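Local coordinates for glutamate ABC superfamily ATP binding cassette transporter, binding protein (PDB 5EYF) that binds glutamate and probably delivers it to a membrane ABC transporter for uptake into the bacterial cell, at residues 19-24 with 81-86; 26-31 with 40-45; 109-114 with 168-173; 125-130 with 146-151. All coordinates share one frame; numbering follows the deposited sequence. Where two conformers were deposited one is given.

Interaction 1: residues 19-24 with 81-86; sequences WGVKYD and AIIATM. With GLU (glutamic acid), chain E.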
loop_
_atom_site.group_PDB
_atom_site.type_symbol
_atom_site.label_atom_id
_atom_site.label_comp_id
_atom_site.label_asym_id
_atom_site.label_seq_id
_atom_site.Cartn_x
_atom_site.Cartn_y
_atom_site.Cartn_z
ATOM N N TRP B 19 -4.770 1.633 24.793
ATOM C CA TRP B 19 -4.895 1.703 23.343
ATOM C C TRP B 19 -6.264 2.237 22.978
ATOM O O TRP B 19 -7.273 1.767 23.509
ATOM C CB TRP B 19 -4.731 0.341 22.671
ATOM C CG TRP B 19 -3.414 -0.297 22.852
ATOM C CD1 TRP B 19 -3.026 -1.077 23.893
ATOM C CD2 TRP B 19 -2.308 -0.247 21.940
ATOM N NE1 TRP B 19 -1.732 -1.523 23.694
ATOM C CE2 TRP B 19 -1.273 -1.032 22.497
ATOM C CE3 TRP B 19 -2.096 0.372 20.707
ATOM C CZ2 TRP B 19 -0.031 -1.182 21.889
ATOM C CZ3 TRP B 19 -0.875 0.189 20.071
ATOM C CH2 TRP B 19 0.154 -0.569 20.670
ATOM N N GLY B 20 -6.292 3.215 22.076
ATOM C CA GLY B 20 -7.526 3.671 21.483
ATOM C C GLY B 20 -7.898 2.871 20.250
ATOM O O GLY B 20 -7.139 2.836 19.272
ATOM N N VAL B 21 -9.056 2.208 20.277
ATOM C CA VAL B 21 -9.491 1.311 19.210
ATOM C C VAL B 21 -10.923 1.636 18.842
ATOM O O VAL B 21 -11.679 2.183 19.650
ATOM C CB VAL B 21 -9.380 -0.187 19.621
ATOM C CG1 VAL B 21 -7.921 -0.608 19.847
ATOM C CG2 VAL B 21 -10.238 -0.484 20.881
ATOM N N LYS B 22 -11.296 1.282 17.609
ATOM C CA LYS B 22 -12.694 1.331 17.229
ATOM C C LYS B 22 -13.481 0.293 18.015
ATOM O O LYS B 22 -12.957 -0.766 18.387
ATOM C CB LYS B 22 -12.860 1.087 15.726
ATOM C CG LYS B 22 -12.061 2.052 14.821
ATOM C CD LYS B 22 -12.299 3.510 15.177
ATOM C CE LYS B 22 -11.748 4.483 14.117
ATOM N NZ LYS B 22 -12.543 4.568 12.855
ATOM N N TYR B 23 -14.757 0.608 18.270
ATOM C CA TYR B 23 -15.684 -0.355 18.853
ATOM C C TYR B 23 -16.737 -0.821 17.861
ATOM O O TYR B 23 -17.567 -1.673 18.209
ATOM C CB TYR B 23 -16.399 0.220 20.095
ATOM C CG TYR B 23 -15.620 0.153 21.405
ATOM C CD1 TYR B 23 -14.231 0.094 21.429
ATOM C CD2 TYR B 23 -16.289 0.146 22.622
ATOM C CE1 TYR B 23 -13.520 0.041 22.641
ATOM C CE2 TYR B 23 -15.592 0.085 23.829
ATOM C CZ TYR B 23 -14.220 0.039 23.838
ATOM O OH TYR B 23 -13.576 -0.016 25.064
ATOM N N ASP B 24 -16.727 -0.292 16.639
ATOM C CA ASP B 24 -17.807 -0.503 15.689
ATOM C C ASP B 24 -17.312 -1.047 14.356
ATOM O O ASP B 24 -18.067 -1.043 13.376
ATOM C CB ASP B 24 -18.581 0.806 15.457
ATOM C CG ASP B 24 -17.811 1.793 14.559
ATOM O OD1 ASP B 24 -16.542 1.824 14.598
ATOM O OD2 ASP B 24 -18.496 2.530 13.818
ATOM N N ALA B 81 -1.809 5.295 22.503
ATOM C CA ALA B 81 -1.629 5.063 21.074
ATOM C C ALA B 81 -2.996 4.832 20.459
ATOM O O ALA B 81 -3.907 4.316 21.130
ATOM C CB ALA B 81 -0.708 3.844 20.825
ATOM N N ILE B 82 -3.128 5.214 19.178
ATOM C CA ILE B 82 -4.308 4.914 18.372
ATOM C C ILE B 82 -3.990 3.742 17.466
ATOM O O ILE B 82 -3.049 3.811 16.662
ATOM C CB ILE B 82 -4.743 6.094 17.496
ATOM C CG1 ILE B 82 -5.031 7.356 18.300
ATOM C CG2 ILE B 82 -5.963 5.686 16.682
ATOM C CD1 ILE B 82 -5.110 8.606 17.369
ATOM N N ILE B 83 -4.751 2.660 17.578
ATOM C CA ILE B 83 -4.707 1.612 16.561
ATOM C C ILE B 83 -6.159 1.380 16.146
ATOM O O ILE B 83 -6.919 0.666 16.808
ATOM C CB ILE B 83 -3.970 0.334 17.019
ATOM C CG1 ILE B 83 -3.743 -0.588 15.818
ATOM C CG2 ILE B 83 -4.613 -0.399 18.207
ATOM C CD1 ILE B 83 -2.812 -1.755 16.179
ATOM N N ALA B 84 -6.565 2.022 15.059
ATOM C CA ALA B 84 -7.990 2.178 14.776
ATOM C C ALA B 84 -8.151 2.521 13.303
ATOM O O ALA B 84 -8.528 3.645 12.971
ATOM C CB ALA B 84 -8.631 3.276 15.663
ATOM N N THR B 85 -7.810 1.571 12.426
ATOM C CA THR B 85 -7.923 1.699 10.956
ATOM C C THR B 85 -7.497 3.083 10.468
ATOM O O THR B 85 -8.174 3.717 9.657
ATOM C CB THR B 85 -9.349 1.368 10.465
ATOM O OG1 THR B 85 -10.321 2.299 11.006
ATOM C CG2 THR B 85 -9.733 -0.043 10.886
HETATM N N MSE B 86 -6.349 3.546 10.948
HETATM C CA MSE B 86 -5.948 4.938 10.720
HETATM C C MSE B 86 -4.878 5.100 9.658
HETATM O O MSE B 86 -3.751 4.652 9.842
HETATM C CB MSE B 86 -5.430 5.551 12.010
HETATM C CG MSE B 86 -5.268 7.074 11.899
HETATM SE SE MSE B 86 -4.878 7.729 13.693
HETATM C CE MSE B 86 -4.588 9.592 13.275
HETATM N N GLU E . -8.458 4.571 7.037
HETATM C CA GLU E . -9.265 5.766 6.742
HETATM C C GLU E . -8.846 6.923 7.638
HETATM O O GLU E . -7.964 6.782 8.496
HETATM C CB GLU E . -10.774 5.487 6.890
HETATM C CG GLU E . -11.169 4.736 8.162
HETATM C CD GLU E . -11.101 5.570 9.438
HETATM O OE1 GLU E . -10.880 4.973 10.496
HETATM O OE2 GLU E . -11.350 6.798 9.413
HETATM O OXT GLU E . -9.372 8.047 7.512
HETATM O O HOH W 1 -9.487 -0.480 16.089
HETATM O O HOH W 2 -12.918 2.179 11.384
#
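The side-chain carboxylate of the bound glutamate is gripped through OE1, which takes one hydrogen bond from Lys-22 NZ (2.9 Å) and another from Thr-85 OG1 (2.8 Å). A water accepts from NZ of Lys-22 and donates to OG1 of Thr-85, tying the two donors together, and Ser-67 OG gives the ammonium a further partner. Thr-85 also uses its backbone: its O accepts from the ligand amino N at 2.8 Å. The residue is in the left-handed region (phi 41°), and both its carbonyl and its hydroxyl bond the ligand. Lysine suits its place because its positive charge should offset that of the carboxylate, while its chain, bent at chi2 and chi4, runs along the methyl of Ala-84, with CE 3.7 Å from that CB.

Behind the ligand the backbones pair in parallel. Gly-20 N donates almost straight to Ala-81 O (2.8 Å, 173°), and Gly-20 O accepts from Ile-83 N at 2.9 Å. Beyond this the chains part, and a second water bridges Lys-22 N to Ile-83 O. Packing completes the join: the six-membered ring of Trp-19 meets Ile-83 obliquely, CE3 lying 3.6 Å from CG2, and also touches the small CB of Ala-81. Ile-83 CG2 lies beside Val-21 CG1 as well. The indole NE1 is bonded to Thr-50 OG1 of helix 41-54. Ligand-binding residues on the segments that follow parallel strands, at their C-terminal side, are characteristic of the binding cleft of periplasmic-type solute-binding proteins.

Interaction 2: residues 26-31 with 40-45; sequences RLFGMM and GFDVDI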
loop_
_atom_site.group_PDB
_atom_site.type_symbol
_atom_site.label_atom_id
_atom_site.label_comp_id
_atom_site.label_asym_id
_atom_site.label_seq_id
_atom_site.Cartn_x
_atom_site.Cartn_y
_atom_site.Cartn_z
ATOM N N ARG B 26 -16.101 -4.128 12.384
ATOM C CA ARG B 26 -15.882 -5.573 12.347
ATOM C C ARG B 26 -14.591 -5.890 11.604
ATOM O O ARG B 26 -14.305 -5.298 10.561
ATOM C CB ARG B 26 -17.046 -6.303 11.675
ATOM C CG ARG B 26 -17.025 -7.816 11.928
ATOM C CD ARG B 26 -18.176 -8.577 11.250
ATOM N NE ARG B 26 -17.839 -8.930 9.873
ATOM C CZ ARG B 26 -17.230 -10.056 9.508
ATOM N NH1 ARG B 26 -16.942 -10.269 8.232
ATOM N NH2 ARG B 26 -16.905 -10.968 10.411
ATOM N N LEU B 27 -13.836 -6.846 12.152
ATOM C CA LEU B 27 -12.525 -7.340 11.691
ATOM C C LEU B 27 -11.366 -6.529 12.258
ATOM O O LEU B 27 -10.215 -6.996 12.208
ATOM C CB LEU B 27 -12.389 -7.423 10.161
ATOM C CG LEU B 27 -13.493 -8.217 9.449
ATOM C CD1 LEU B 27 -13.243 -8.254 7.932
ATOM C CD2 LEU B 27 -13.549 -9.612 10.044
ATOM N N PHE B 28 -11.633 -5.325 12.783
ATOM C CA PHE B 28 -10.558 -4.483 13.310
ATOM C C PHE B 28 -10.729 -4.154 14.784
ATOM O O PHE B 28 -9.816 -4.414 15.573
ATOM C CB PHE B 28 -10.417 -3.199 12.486
ATOM C CG PHE B 28 -9.845 -3.446 11.137
ATOM C CD1 PHE B 28 -8.464 -3.551 10.969
ATOM C CD2 PHE B 28 -10.680 -3.648 10.052
ATOM C CE1 PHE B 28 -7.927 -3.801 9.706
ATOM C CE2 PHE B 28 -10.149 -3.901 8.794
ATOM C CZ PHE B 28 -8.756 -3.974 8.634
ATOM N N GLY B 29 -11.862 -3.575 15.175
ATOM C CA GLY B 29 -12.136 -3.296 16.569
ATOM C C GLY B 29 -13.626 -3.218 16.701
ATOM O O GLY B 29 -14.231 -2.236 16.269
HETATM N N MSE B 30 -14.203 -4.227 17.334
HETATM C CA MSE B 30 -15.642 -4.358 17.450
HETATM C C MSE B 30 -15.990 -4.834 18.842
HETATM O O MSE B 30 -15.485 -5.860 19.267
HETATM C CB MSE B 30 -16.146 -5.356 16.424
HETATM C CG MSE B 30 -17.440 -6.003 16.795
HETATM SE SE MSE B 30 -18.687 -5.513 15.446
HETATM C CE MSE B 30 -18.949 -3.667 15.943
HETATM N N MSE B 31 -16.855 -4.112 19.552
HETATM C CA MSE B 31 -17.266 -4.566 20.876
HETATM C C MSE B 31 -18.165 -5.783 20.754
HETATM O O MSE B 31 -19.183 -5.744 20.064
HETATM C CB MSE B 31 -17.985 -3.463 21.629
HETATM C CG MSE B 31 -18.630 -3.983 22.914
HETATM SE SE MSE B 31 -17.350 -4.670 24.230
HETATM C CE MSE B 31 -16.496 -3.011 24.709
ATOM N N GLY B 40 -10.779 -7.920 17.241
ATOM C CA GLY B 40 -10.418 -7.560 15.877
ATOM C C GLY B 40 -8.919 -7.586 15.660
ATOM O O GLY B 40 -8.133 -7.782 16.569
ATOM N N PHE B 41 -8.541 -7.394 14.398
ATOM C CA PHE B 41 -7.133 -7.351 14.020
ATOM C C PHE B 41 -6.383 -6.259 14.773
ATOM O O PHE B 41 -5.261 -6.480 15.239
ATOM C CB PHE B 41 -7.040 -7.138 12.500
ATOM C CG PHE B 41 -5.648 -7.015 11.954
ATOM C CD1 PHE B 41 -4.864 -8.152 11.769
ATOM C CD2 PHE B 41 -5.141 -5.778 11.557
ATOM C CE1 PHE B 41 -3.589 -8.058 11.244
ATOM C CE2 PHE B 41 -3.875 -5.677 11.010
ATOM C CZ PHE B 41 -3.091 -6.811 10.849
ATOM N N ASP B 42 -6.933 -5.035 14.810
ATOM C CA ASP B 42 -6.248 -3.955 15.528
ATOM C C ASP B 42 -6.074 -4.310 17.003
ATOM O O ASP B 42 -5.018 -4.047 17.590
ATOM C CB ASP B 42 -7.034 -2.636 15.449
ATOM C CG ASP B 42 -6.911 -1.919 14.122
ATOM O OD1 ASP B 42 -5.960 -2.183 13.337
ATOM O OD2 ASP B 42 -7.802 -1.042 13.894
ATOM N N VAL B 43 -7.124 -4.873 17.623
ATOM C CA VAL B 43 -7.050 -5.310 19.018
ATOM C C VAL B 43 -5.950 -6.357 19.197
ATOM O O VAL B 43 -5.166 -6.304 20.160
ATOM C CB VAL B 43 -8.419 -5.844 19.474
ATOM C CG1 VAL B 43 -8.311 -6.512 20.858
ATOM C CG2 VAL B 43 -9.427 -4.714 19.509
ATOM N N ASP B 44 -5.882 -7.335 18.292
ATOM C CA ASP B 44 -4.882 -8.398 18.460
ATOM C C ASP B 44 -3.460 -7.891 18.248
ATOM O O ASP B 44 -2.518 -8.333 18.928
ATOM C CB ASP B 44 -5.176 -9.563 17.515
ATOM C CG ASP B 44 -6.323 -10.443 18.017
ATOM O OD1 ASP B 44 -6.847 -10.198 19.136
ATOM O OD2 ASP B 44 -6.697 -11.386 17.294
ATOM N N ILE B 45 -3.273 -7.008 17.272
ATOM C CA ILE B 45 -1.969 -6.375 17.094
ATOM C C ILE B 45 -1.579 -5.605 18.357
ATOM O O ILE B 45 -0.427 -5.664 18.812
ATOM C CB ILE B 45 -1.980 -5.474 15.836
ATOM C CG1 ILE B 45 -2.117 -6.317 14.518
ATOM C CG2 ILE B 45 -0.741 -4.623 15.759
ATOM C CD1 ILE B 45 -0.861 -7.111 14.154
#
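Phe-28 O is held by number and not by strength: it has two weak hydrogen bonds at the start of helix 41-54, from Asp-42 N at 3.0 Å and Val-43 N at 3.4 Å, and a supplementary CA-H...O contact from Gly-40, whose CA lies 3.2 Å away. One residue earlier, Leu-27 O takes the shortest and straightest bond of the contact, 2.8 Å from Phe-41 N at 168°, although the donor sits 43° out of the carbonyl plane. The first-turn N-H groups, which lack acceptors inside their own helix, thus find them in 26-31. Gly-40, at the N-cap, has no side chain to do this; its bare CA lets Phe-28 O come close. Phe-28 and Gly-29 together face Thr-25, a classic beta bulge.

Phe-28 and Phe-41 lie alongside each other, CE1 of the first 3.9 Å from CD2 of the second, and Phe-236 meets both rings. Asp-42 OD1 approaches the Phe-28 ring at its edge, 3.7 Å from CD1. The carboxylate is buried yet well satisfied: OD1 bonds to Tyr-102 OH and OD2 to the backbone N of Thr-85. Its position in the first helical turn, among N-H groups, would favour the charged form. Asp-42 therefore acts from the second shell, fixing the backbone of a residue that binds glutamate directly.

Interaction 3: residues 109-114 with 168-173; sequences LLVKKG and GDAMTT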
loop_
_atom_site.group_PDB
_atom_site.type_symbol
_atom_site.label_atom_id
_atom_site.label_comp_id
_atom_site.label_asym_id
_atom_site.label_seq_id
_atom_site.Cartn_x
_atom_site.Cartn_y
_atom_site.Cartn_z
ATOM N N LEU B 109 -15.744 0.985 -3.021
ATOM C CA LEU B 109 -17.180 1.225 -3.112
ATOM C C LEU B 109 -17.955 -0.039 -2.802
ATOM O O LEU B 109 -17.618 -1.113 -3.293
ATOM C CB LEU B 109 -17.605 1.648 -4.506
ATOM C CG LEU B 109 -17.046 2.943 -5.072
ATOM C CD1 LEU B 109 -17.647 3.230 -6.451
ATOM C CD2 LEU B 109 -17.274 4.119 -4.127
ATOM N N LEU B 110 -19.039 0.112 -2.045
ATOM C CA LEU B 110 -19.997 -0.955 -1.802
ATOM C C LEU B 110 -21.335 -0.542 -2.409
ATOM O O LEU B 110 -21.799 0.578 -2.172
ATOM C CB LEU B 110 -20.152 -1.188 -0.289
ATOM C CG LEU B 110 -21.065 -2.322 0.192
ATOM C CD1 LEU B 110 -20.291 -3.614 0.141
ATOM C CD2 LEU B 110 -21.609 -2.073 1.610
ATOM N N VAL B 111 -21.931 -1.430 -3.211
ATOM C CA VAL B 111 -23.212 -1.183 -3.868
ATOM C C VAL B 111 -24.081 -2.424 -3.720
ATOM O O VAL B 111 -23.596 -3.515 -3.418
ATOM C CB VAL B 111 -23.031 -0.826 -5.375
ATOM C CG1 VAL B 111 -22.193 0.440 -5.542
ATOM C CG2 VAL B 111 -22.382 -1.973 -6.125
ATOM N N LYS B 112 -25.387 -2.250 -3.932
ATOM C CA LYS B 112 -26.263 -3.402 -4.080
ATOM C C LYS B 112 -25.897 -4.161 -5.355
ATOM O O LYS B 112 -25.705 -3.562 -6.416
ATOM C CB LYS B 112 -27.721 -2.946 -4.140
ATOM C CG LYS B 112 -28.747 -4.063 -4.216
ATOM C CD LYS B 112 -30.148 -3.474 -4.318
ATOM C CE LYS B 112 -31.138 -4.472 -4.890
ATOM N NZ LYS B 112 -31.822 -5.227 -3.814
ATOM N N LYS B 113 -25.828 -5.488 -5.262
ATOM C CA LYS B 113 -25.627 -6.297 -6.464
ATOM C C LYS B 113 -26.603 -5.918 -7.568
ATOM O O LYS B 113 -27.803 -5.740 -7.334
ATOM C CB LYS B 113 -25.771 -7.781 -6.153
ATOM C CG LYS B 113 -24.597 -8.326 -5.426
ATOM C CD LYS B 113 -24.846 -9.724 -4.939
ATOM C CE LYS B 113 -23.658 -10.176 -4.107
ATOM N NZ LYS B 113 -23.632 -11.647 -3.956
ATOM N N GLY B 114 -26.066 -5.795 -8.781
ATOM C CA GLY B 114 -26.843 -5.392 -9.921
ATOM C C GLY B 114 -26.802 -3.912 -10.201
ATOM O O GLY B 114 -27.340 -3.484 -11.236
ATOM N N GLY B 168 -28.600 6.474 -0.634
ATOM C CA GLY B 168 -27.462 6.712 -1.491
ATOM C C GLY B 168 -27.339 5.551 -2.452
ATOM O O GLY B 168 -27.984 4.510 -2.283
ATOM N N ASP B 169 -26.493 5.750 -3.470
ATOM C CA ASP B 169 -26.279 4.761 -4.507
ATOM C C ASP B 169 -25.071 3.879 -4.228
ATOM O O ASP B 169 -24.987 2.774 -4.780
ATOM C CB ASP B 169 -26.082 5.450 -5.869
ATOM C CG ASP B 169 -27.249 6.345 -6.265
ATOM O OD1 ASP B 169 -28.311 5.820 -6.657
ATOM O OD2 ASP B 169 -27.107 7.583 -6.200
ATOM N N ALA B 170 -24.147 4.342 -3.385
ATOM C CA ALA B 170 -22.928 3.610 -3.073
ATOM C C ALA B 170 -22.434 4.069 -1.718
ATOM O O ALA B 170 -22.680 5.207 -1.318
ATOM C CB ALA B 170 -21.824 3.839 -4.132
HETATM N N MSE B 171 -21.800 3.154 -0.988
HETATM C CA MSE B 171 -21.144 3.501 0.261
HETATM C C MSE B 171 -19.642 3.397 0.052
HETATM O O MSE B 171 -19.186 2.500 -0.648
HETATM C CB MSE B 171 -21.610 2.587 1.400
HETATM C CG MSE B 171 -20.808 2.743 2.668
HETATM SE SE MSE B 171 -21.575 1.597 4.026
HETATM C CE MSE B 171 -20.234 2.032 5.422
ATOM N N THR B 172 -18.887 4.299 0.668
ATOM C CA THR B 172 -17.436 4.272 0.539
ATOM C C THR B 172 -16.738 4.364 1.889
ATOM O O THR B 172 -17.176 5.090 2.791
ATOM C CB THR B 172 -16.965 5.394 -0.415
ATOM O OG1 THR B 172 -15.590 5.162 -0.743
ATOM C CG2 THR B 172 -17.106 6.785 0.182
ATOM N N THR B 173 -15.677 3.560 2.026
ATOM C CA THR B 173 -14.688 3.638 3.094
ATOM C C THR B 173 -13.649 2.597 2.698
ATOM O O THR B 173 -13.608 2.203 1.522
ATOM C CB THR B 173 -15.279 3.417 4.509
ATOM O OG1 THR B 173 -14.231 3.502 5.495
ATOM C CG2 THR B 173 -15.964 2.057 4.663
HETATM O O HOH W 3 -26.501 0.424 -4.608
#
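The flat groups here are peptides, and they meet edge to edge: the N-H of Leu-110 points to Met-171 O (2.8 Å) and the N-H of Met-171 returns to Leu-110 O (2.8 Å). Both bonds are nearly straight, at 167° and 170°, and each donor lies in the plane of its carbonyl. The same two oxygens also receive CA-H contacts, Met-171 O from Leu-109 CA and Leu-110 O from Ala-170 CA, each at 3.4 Å.

The faces of this pair of strands carry different side chains. On one, Leu-110 and the extended selenomethionine Met-171 start from neighbouring positions and pack against helices 156-164 and 175-182, long apolar chains suited to filling a helix-sheet interface. On the other, Leu-109 crosses Thr-172 obliquely, with CD2 3.9 Å from both CB and OG1. That hydroxyl is anti to the backbone N (chi1 -168°) and is satisfied by Ala-108 O and Gln-107 NE2. Further along, Val-111 CG1 rests 3.7 Å from Ala-170 CB, the small methyl letting the branched valine pack close. Where the strands diverge, a water accepts from Lys-112 N and donates to Asp-169 O.

Leu-110 with Met-171 is a hydrogen-bonded antiparallel pair, Leu-109 with Thr-172 a non-hydrogen-bonded one. Strand 103-112 thus runs against the parallel set 170-172, 128-132 and 149-153; such a reversed strand in a helix-flanked sheet is characteristic of this solute-binding fold.

Interaction 4: residues 125-130 with 146-151; sequences ASTTVL and PDAKIL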
loop_
_atom_site.group_PDB
_atom_site.type_symbol
_atom_site.label_atom_id
_atom_site.label_comp_id
_atom_site.label_asym_id
_atom_site.label_seq_id
_atom_site.Cartn_x
_atom_site.Cartn_y
_atom_site.Cartn_z
ATOM N N ALA B 125 -22.694 13.623 -10.853
ATOM C CA ALA B 125 -23.672 14.499 -10.223
ATOM C C ALA B 125 -25.007 13.816 -9.970
ATOM O O ALA B 125 -25.782 14.292 -9.132
ATOM C CB ALA B 125 -23.893 15.746 -11.078
ATOM N N SER B 126 -25.303 12.726 -10.673
ATOM C CA SER B 126 -26.564 12.027 -10.460
ATOM C C SER B 126 -26.498 10.955 -9.381
ATOM O O SER B 126 -27.547 10.394 -9.039
ATOM C CB SER B 126 -27.032 11.378 -11.757
ATOM O OG SER B 126 -27.171 12.332 -12.808
ATOM N N THR B 127 -25.312 10.645 -8.850
ATOM C CA THR B 127 -25.139 9.585 -7.858
ATOM C C THR B 127 -24.809 10.177 -6.500
ATOM O O THR B 127 -24.001 11.105 -6.394
ATOM C CB THR B 127 -24.022 8.601 -8.241
ATOM O OG1 THR B 127 -22.760 9.286 -8.286
ATOM C CG2 THR B 127 -24.311 7.961 -9.598
ATOM N N THR B 128 -25.401 9.608 -5.460
ATOM C CA THR B 128 -25.119 9.994 -4.085
ATOM C C THR B 128 -24.288 8.904 -3.426
ATOM O O THR B 128 -24.688 7.738 -3.428
ATOM C CB THR B 128 -26.409 10.200 -3.290
ATOM O OG1 THR B 128 -27.122 11.302 -3.850
ATOM C CG2 THR B 128 -26.084 10.491 -1.856
ATOM N N VAL B 129 -23.151 9.283 -2.844
ATOM C CA VAL B 129 -22.263 8.354 -2.159
ATOM C C VAL B 129 -22.364 8.590 -0.660
ATOM O O VAL B 129 -22.376 9.735 -0.195
ATOM C CB VAL B 129 -20.806 8.510 -2.633
ATOM C CG1 VAL B 129 -19.987 7.366 -2.094
ATOM C CG2 VAL B 129 -20.751 8.503 -4.128
ATOM N N LEU B 130 -22.431 7.504 0.090
ATOM C CA LEU B 130 -22.537 7.556 1.538
ATOM C C LEU B 130 -21.155 7.406 2.144
ATOM O O LEU B 130 -20.423 6.483 1.788
ATOM C CB LEU B 130 -23.457 6.448 2.030
ATOM C CG LEU B 130 -24.780 6.482 1.282
ATOM C CD1 LEU B 130 -25.497 5.226 1.595
ATOM C CD2 LEU B 130 -25.624 7.674 1.714
ATOM N N PRO B 146 -15.368 14.061 -8.345
ATOM C CA PRO B 146 -15.634 15.439 -7.901
ATOM C C PRO B 146 -17.052 15.913 -8.149
ATOM O O PRO B 146 -17.484 16.876 -7.505
ATOM C CB PRO B 146 -14.622 16.264 -8.708
ATOM C CG PRO B 146 -14.364 15.451 -9.922
ATOM C CD PRO B 146 -14.416 14.016 -9.467
ATOM N N ASP B 147 -17.789 15.276 -9.052
ATOM C CA ASP B 147 -19.167 15.646 -9.334
ATOM C C ASP B 147 -20.164 14.904 -8.461
ATOM O O ASP B 147 -21.341 15.272 -8.435
ATOM C CB ASP B 147 -19.496 15.367 -10.804
ATOM C CG ASP B 147 -18.676 16.205 -11.749
ATOM O OD1 ASP B 147 -18.366 17.366 -11.399
ATOM O OD2 ASP B 147 -18.337 15.701 -12.841
ATOM N N ALA B 148 -19.727 13.862 -7.764
ATOM C CA ALA B 148 -20.645 13.060 -6.978
ATOM C C ALA B 148 -21.241 13.866 -5.838
ATOM O O ALA B 148 -20.612 14.772 -5.289
ATOM C CB ALA B 148 -19.933 11.844 -6.410
ATOM N N LYS B 149 -22.466 13.521 -5.485
ATOM C CA LYS B 149 -23.105 14.061 -4.300
ATOM C C LYS B 149 -22.723 13.171 -3.131
ATOM O O LYS B 149 -22.644 11.941 -3.270
ATOM C CB LYS B 149 -24.619 14.133 -4.488
ATOM C CG LYS B 149 -25.026 15.236 -5.460
ATOM C CD LYS B 149 -26.494 15.186 -5.835
ATOM C CE LYS B 149 -26.919 16.472 -6.535
ATOM N NZ LYS B 149 -27.076 17.614 -5.582
ATOM N N ILE B 150 -22.441 13.789 -1.989
ATOM C CA ILE B 150 -22.008 13.070 -0.799
ATOM C C ILE B 150 -23.013 13.321 0.313
ATOM O O ILE B 150 -23.332 14.475 0.618
ATOM C CB ILE B 150 -20.597 13.488 -0.352
ATOM C CG1 ILE B 150 -19.601 13.329 -1.492
ATOM C CG2 ILE B 150 -20.158 12.663 0.848
ATOM C CD1 ILE B 150 -18.189 13.236 -1.014
ATOM N N LEU B 151 -23.511 12.240 0.905
ATOM C CA LEU B 151 -24.329 12.289 2.112
ATOM C C LEU B 151 -23.450 11.708 3.207
ATOM O O LEU B 151 -23.066 10.529 3.154
ATOM C CB LEU B 151 -25.631 11.502 1.949
ATOM C CG LEU B 151 -26.529 11.366 3.183
ATOM C CD1 LEU B 151 -27.025 12.729 3.646
ATOM C CD2 LEU B 151 -27.691 10.420 2.898
#
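A beta-alpha-beta unit, strand 128-132, helix 136-144 and strand 149-153, brings these segments together as parallel neighbours in the sheet. Three backbone hydrogen bonds alternate across them: Lys-149 N donates to Thr-127 O (3.0 Å), Val-129 N to Lys-149 O (2.7 Å), and Leu-151 N to Val-129 O (3.0 Å). Lys-149 thus binds with both N and O, to the residues before and after its partner Thr-128, as parallel pairing requires. The short strand axes are 34° apart.

Val-129 and Ile-150 project to one face, where Ile-150 packs on helix 136-144 and Val-129 CG2 touches the methyl of Ala-148. Beta-branched residues such as valine and isoleucine suit this place because they favour an extended strand backbone. Thr-128, Leu-130, Lys-149 and Leu-151 occupy the other face, and Leu-130 packs there on helix 156-164. At the exposed start of the strands, Lys-149 lays its methylene CD 3.5 Å from Ala-125 O while NZ turns outward from Ala-125, and Thr-127 OG1 is bonded to Asn-124 N. Thr-128 CG2 meets Leu-151 CB at 4.0 Å. Farther in, the two leucine chains run alongside each other, with Leu-130 CD2 3.6 Å from Leu-151 CD2.

In the fold
The four contacts fall into two groups, one in each lobe, with glutamate bound between them. Interactions 1 and 2, centred 8 Å apart, come first: 26-31 and 40-45 lie between the segments of interaction 1 in sequence, Tyr-23 and Met-31 share a backbone hydrogen bond, and Asp-42 of interaction 2 holds Thr-85 of interaction 1. Interactions 3 and 4 follow, centred 11 Å apart in the mixed sheet, where strand 170-172 stands between 103-112 and 128-132, and 149-153 comes next. Interaction 4 again falls within the sequence span of interaction 3. The centres of interactions 1 and 3 are 25 Å apart; they lie in different lobes, which in this family are known to close round the ligand.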